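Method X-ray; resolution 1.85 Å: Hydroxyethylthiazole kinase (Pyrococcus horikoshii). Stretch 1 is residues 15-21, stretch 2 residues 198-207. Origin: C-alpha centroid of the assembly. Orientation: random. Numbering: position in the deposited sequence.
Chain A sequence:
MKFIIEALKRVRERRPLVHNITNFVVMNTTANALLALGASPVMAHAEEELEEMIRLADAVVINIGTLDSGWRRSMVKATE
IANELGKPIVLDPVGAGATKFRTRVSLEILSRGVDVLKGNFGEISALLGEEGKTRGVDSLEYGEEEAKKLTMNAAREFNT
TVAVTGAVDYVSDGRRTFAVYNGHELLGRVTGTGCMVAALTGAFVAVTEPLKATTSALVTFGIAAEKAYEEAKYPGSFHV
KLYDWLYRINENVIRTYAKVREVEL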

ATOM      1  N   ARG A  15       4.361 -22.799   9.008  1.00 16.79           N
ATOM      2  CA  ARG A  15       3.680 -21.785   8.200  1.00 17.75           C
ATOM      3  C   ARG A  15       2.462 -21.221   8.944  1.00 14.61           C
ATOM      4  O   ARG A  15       1.329 -21.343   8.482  1.00 14.03           O
ATOM      5  CB  ARG A  15       3.224 -22.395   6.869  1.00 20.33           C
ATOM      6  CG  ARG A  15       4.328 -23.052   6.032  1.00 26.94           C
ATOM      7  CD  ARG A  15       4.868 -22.119   4.955  1.00 32.81           C
ATOM      8  NE  ARG A  15       6.165 -21.542   5.294  1.00 35.39           N
ATOM      9  CZ  ARG A  15       7.329 -22.005   4.860  1.00 35.58           C
ATOM     10  NH1 ARG A  15       7.373 -23.063   4.059  1.00 40.77           N
ATOM     11  NH2 ARG A  15       8.452 -21.408   5.227  1.00 39.73           N
ATOM     12  N   PRO A  16       2.680 -20.581  10.102  1.00 14.01           N
ATOM     13  CA  PRO A  16       1.567 -20.021  10.874  1.00 12.00           C
ATOM     14  C   PRO A  16       0.785 -18.915  10.157  1.00 13.91           C
ATOM     15  O   PRO A  16       1.340 -18.172   9.345  1.00 13.32           O
ATOM     16  CB  PRO A  16       2.254 -19.510  12.137  1.00 14.20           C
ATOM     17  CG  PRO A  16       3.589 -19.064  11.616  1.00 11.90           C
ATOM     18  CD  PRO A  16       3.976 -20.198  10.693  1.00 13.10           C
ATOM     19  N   LEU A  17      -0.508 -18.827  10.461  1.00 11.64           N
ATOM     20  CA  LEU A  17      -1.370 -17.798   9.886  1.00 11.42           C
ATOM     21  C   LEU A  17      -1.373 -16.654  10.895  1.00 12.08           C
ATOM     22  O   LEU A  17      -1.773 -16.837  12.044  1.00 12.91           O
ATOM     23  CB  LEU A  17      -2.797 -18.330   9.688  1.00 13.46           C
ATOM     24  CG  LEU A  17      -3.848 -17.324   9.198  1.00 12.41           C
ATOM     25  CD1 LEU A  17      -3.412 -16.722   7.868  1.00 13.39           C
ATOM     26  CD2 LEU A  17      -5.196 -18.012   9.048  1.00 16.03           C
ATOM     27  N   VAL A  18      -0.920 -15.480  10.471  1.00 10.44           N
ATOM     28  CA  VAL A  18      -0.853 -14.334  11.366  1.00 10.37           C
ATOM     29  C   VAL A  18      -1.883 -13.286  10.979  1.00 11.84           C
ATOM     30  O   VAL A  18      -1.796 -12.672   9.915  1.00 10.57           O
ATOM     31  CB  VAL A  18       0.564 -13.707  11.347  1.00 11.82           C
ATOM     32  CG1 VAL A  18       0.640 -12.545  12.331  1.00 11.59           C
ATOM     33  CG2 VAL A  18       1.601 -14.770  11.692  1.00 11.53           C
ATOM     34  N   HIS A  19      -2.867 -13.102  11.852  1.00 11.50           N
ATOM     35  CA  HIS A  19      -3.938 -12.141  11.632  1.00 11.74           C
ATOM     36  C   HIS A  19      -3.486 -10.731  11.993  1.00 11.59           C
ATOM     37  O   HIS A  19      -3.101 -10.471  13.134  1.00 10.67           O
ATOM     38  CB  HIS A  19      -5.151 -12.530  12.484  1.00 12.70           C
ATOM     39  CG  HIS A  19      -6.298 -11.574  12.385  1.00 14.79           C
ATOM     40  ND1 HIS A  19      -7.366 -11.605  13.253  1.00 16.71           N
ATOM     41  CD2 HIS A  19      -6.543 -10.558  11.521  1.00 15.10           C
ATOM     42  CE1 HIS A  19      -8.221 -10.649  12.932  1.00 16.96           C
ATOM     43  NE2 HIS A  19      -7.745  -9.999  11.884  1.00 13.75           N
ATOM     44  N   ASN A  20      -3.539  -9.822  11.022  1.00 10.23           N
ATOM     45  CA  ASN A  20      -3.136  -8.437  11.248  1.00 11.10           C
ATOM     46  C   ASN A  20      -4.302  -7.459  11.182  1.00 11.38           C
ATOM     47  O   ASN A  20      -5.082  -7.468  10.226  1.00 10.20           O
ATOM     48  CB  ASN A  20      -2.102  -7.985  10.199  1.00 10.35           C
ATOM     49  CG  ASN A  20      -0.780  -8.714  10.312  1.00 12.66           C
ATOM     50  OD1 ASN A  20       0.237  -8.128  10.694  1.00 15.48           O
ATOM     51  ND2 ASN A  20      -0.781  -9.997   9.972  1.00 14.20           N
ATOM     52  N   ILE A  21      -4.427  -6.635  12.218  1.00  9.96           N
ATOM     53  CA  ILE A  21      -5.425  -5.570  12.260  1.00 11.41           C
ATOM     54  C   ILE A  21      -4.398  -4.452  12.310  1.00 11.28           C
ATOM     55  O   ILE A  21      -3.918  -4.068  13.375  1.00 10.16           O
ATOM     56  CB  ILE A  21      -6.263  -5.621  13.540  1.00 13.86           C
ATOM     57  CG1 ILE A  21      -6.970  -6.979  13.623  1.00 13.85           C
ATOM     58  CG2 ILE A  21      -7.285  -4.489  13.531  1.00 14.13           C
ATOM     59  CD1 ILE A  21      -7.755  -7.197  14.897  1.00 17.84           C
ATOM     60  N   ALA A 198       7.068  -6.172  14.067  1.00 10.41           N
ATOM     61  CA  ALA A 198       5.918  -6.575  14.877  1.00 10.58           C
ATOM     62  C   ALA A 198       5.168  -7.699  14.172  1.00 11.28           C
ATOM     63  O   ALA A 198       4.748  -8.672  14.802  1.00 10.05           O
ATOM     64  CB  ALA A 198       4.989  -5.386  15.107  1.00 10.90           C
ATOM     65  N   ALA A 199       5.003  -7.569  12.856  1.00 10.74           N
ATOM     66  CA  ALA A 199       4.305  -8.591  12.077  1.00 10.70           C
ATOM     67  C   ALA A 199       5.073  -9.912  12.097  1.00 11.26           C
ATOM     68  O   ALA A 199       4.479 -10.981  12.252  1.00 11.63           O
ATOM     69  CB  ALA A 199       4.110  -8.117  10.634  1.00  9.27           C
ATOM     70  N   LEU A 200       6.393  -9.839  11.942  1.00 10.45           N
ATOM     71  CA  LEU A 200       7.223 -11.044  11.955  1.00 10.73           C
ATOM     72  C   LEU A 200       7.179 -11.695  13.333  1.00 10.49           C
ATOM     73  O   LEU A 200       7.189 -12.921  13.451  1.00 10.80           O
ATOM     74  CB  LEU A 200       8.672 -10.698  11.595  1.00 10.40           C
ATOM     75  CG  LEU A 200       8.898 -10.147  10.183  1.00 11.04           C
ATOM     76  CD1 LEU A 200      10.350  -9.738  10.027  1.00 13.00           C
ATOM     77  CD2 LEU A 200       8.518 -11.194   9.149  1.00 11.79           C
ATOM     78  N   THR A 201       7.142 -10.866  14.372  1.00 10.85           N
ATOM     79  CA  THR A 201       7.075 -11.366  15.738  1.00 11.47           C
ATOM     80  C   THR A 201       5.804 -12.199  15.884  1.00 11.83           C
ATOM     81  O   THR A 201       5.778 -13.191  16.614  1.00 12.85           O
ATOM     82  CB  THR A 201       7.054 -10.207  16.753  1.00 12.40           C
ATOM     83  OG1 THR A 201       8.301  -9.503  16.693  1.00 12.92           O
ATOM     84  CG2 THR A 201       6.844 -10.733  18.170  1.00 11.88           C
ATOM     85  N   GLY A 202       4.751 -11.792  15.182  1.00 10.83           N
ATOM     86  CA  GLY A 202       3.504 -12.535  15.235  1.00 10.75           C
ATOM     87  C   GLY A 202       3.708 -13.962  14.760  1.00 11.32           C
ATOM     88  O   GLY A 202       3.118 -14.900  15.304  1.00 12.24           O
ATOM     89  N   ALA A 203       4.542 -14.134  13.737  1.00 11.07           N
ATOM     90  CA  ALA A 203       4.825 -15.464  13.210  1.00 10.07           C
ATOM     91  C   ALA A 203       5.654 -16.273  14.211  1.00 11.25           C
ATOM     92  O   ALA A 203       5.371 -17.443  14.460  1.00 10.51           O
ATOM     93  CB  ALA A 203       5.566 -15.360  11.878  1.00 11.41           C
ATOM     94  N   PHE A 204       6.673 -15.645  14.789  1.00 10.85           N
ATOM     95  CA  PHE A 204       7.526 -16.330  15.752  1.00 10.22           C
ATOM     96  C   PHE A 204       6.800 -16.697  17.040  1.00 11.91           C
ATOM     97  O   PHE A 204       7.011 -17.777  17.586  1.00 12.11           O
ATOM     98  CB  PHE A 204       8.745 -15.466  16.089  1.00 11.37           C
ATOM     99  CG  PHE A 204       9.821 -15.504  15.041  1.00 11.97           C
ATOM    100  CD1 PHE A 204      10.682 -16.594  14.952  1.00 12.19           C
ATOM    101  CD2 PHE A 204       9.970 -14.454  14.140  1.00 11.10           C
ATOM    102  CE1 PHE A 204      11.678 -16.642  13.975  1.00 13.25           C
ATOM    103  CE2 PHE A 204      10.961 -14.489  13.156  1.00 12.61           C
ATOM    104  CZ  PHE A 204      11.819 -15.585  13.075  1.00 12.59           C
ATOM    105  N   VAL A 205       5.937 -15.809  17.522  1.00 12.25           N
ATOM    106  CA  VAL A 205       5.228 -16.078  18.769  1.00 14.37           C
ATOM    107  C   VAL A 205       4.205 -17.205  18.620  1.00 15.91           C
ATOM    108  O   VAL A 205       3.739 -17.772  19.607  1.00 14.44           O
ATOM    109  CB  VAL A 205       4.554 -14.787  19.321  1.00 16.23           C
ATOM    110  CG1 VAL A 205       3.230 -14.526  18.624  1.00 15.33           C
ATOM    111  CG2 VAL A 205       4.381 -14.903  20.823  1.00 18.12           C
ATOM    112  N   ALA A 206       3.872 -17.543  17.378  1.00 14.83           N
ATOM    113  CA  ALA A 206       2.931 -18.624  17.125  1.00 17.69           C
ATOM    114  C   ALA A 206       3.622 -19.975  17.332  1.00 18.01           C
ATOM    115  O   ALA A 206       2.959 -20.989  17.551  1.00 19.24           O
ATOM    116  CB  ALA A 206       2.390 -18.529  15.698  1.00 17.23           C
ATOM    117  N   VAL A 207       4.952 -19.986  17.278  1.00 17.71           N
ATOM    118  CA  VAL A 207       5.698 -21.233  17.431  1.00 19.03           C
ATOM    119  C   VAL A 207       6.691 -21.306  18.596  1.00 19.13           C
ATOM    120  O   VAL A 207       7.309 -22.347  18.816  1.00 18.34           O
ATOM    121  CB  VAL A 207       6.457 -21.583  16.127  1.00 20.58           C
ATOM    122  CG1 VAL A 207       5.471 -21.742  14.977  1.00 21.82           C
ATOM    123  CG2 VAL A 207       7.480 -20.501  15.806  1.00 18.64           C
TER

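No hydrogen bond crosses between the two stretches; the contact is one of shape, burying 259 Å² summed over both sides. The strand of residues 17-21 and the helix that begins before Ala-198 run at 140° to each other, their axes 8.1 Å apart at closest approach, a close spacing over a helix face of glycine and alanine.

Stretch 1 supplies the bumps: Val-18 from the strand and Pro-16 from the loop just before it. Alternation sends Val-18 toward the helix, while Leu-17 points away and His-19 makes no contact. With chi1 in the t well, Val-18 sets both methyls against the helix backbone: CG2 lies 3.6 Å from Ala-203 CA and 3.8 Å from Gly-202 C, and CG1 lies 4.1 Å from Ala-199 O. The hollow that receives this fork is Gly-202. An ideal CB there would point toward the strand and fall 2.8 Å from Val-18 CG1, a clash, so the missing side chain is what lets the valine settle onto the helix.

Around that hollow the alanines make low walls. Ala-199 and Ala-203, one helical turn apart, both point sideways, leaving their methyls as flanks rather than obstacles; Ala-203 CB meets Val-18 CG2 at 4.0 Å.

Pro-16 is the second bump. Its compact ring rests against two small residues, with CG 3.7 Å from Ala-203 O and 4.2 Å from Ala-203 CB, and CB 3.7 Å from Ala-206 CB. The backbones are close here, Pro-16 CA lying 6.1 Å from Ala-203 CA, and equally close at Val-18, whose CA is also 6.1 Å from Ala-203 CA.

Farther along, Asn-20 points sideways, but its end comes nearer, bringing OD1 3.9 Å from Ala-199 CB. Its ND2 gives a weak hydrogen bond to Val-18 O at 2.9 Å, so the amide serves its own strand while touching the helix. The rule is plain: a valine on the strand and a proline just before it, glycine and alanine beneath them.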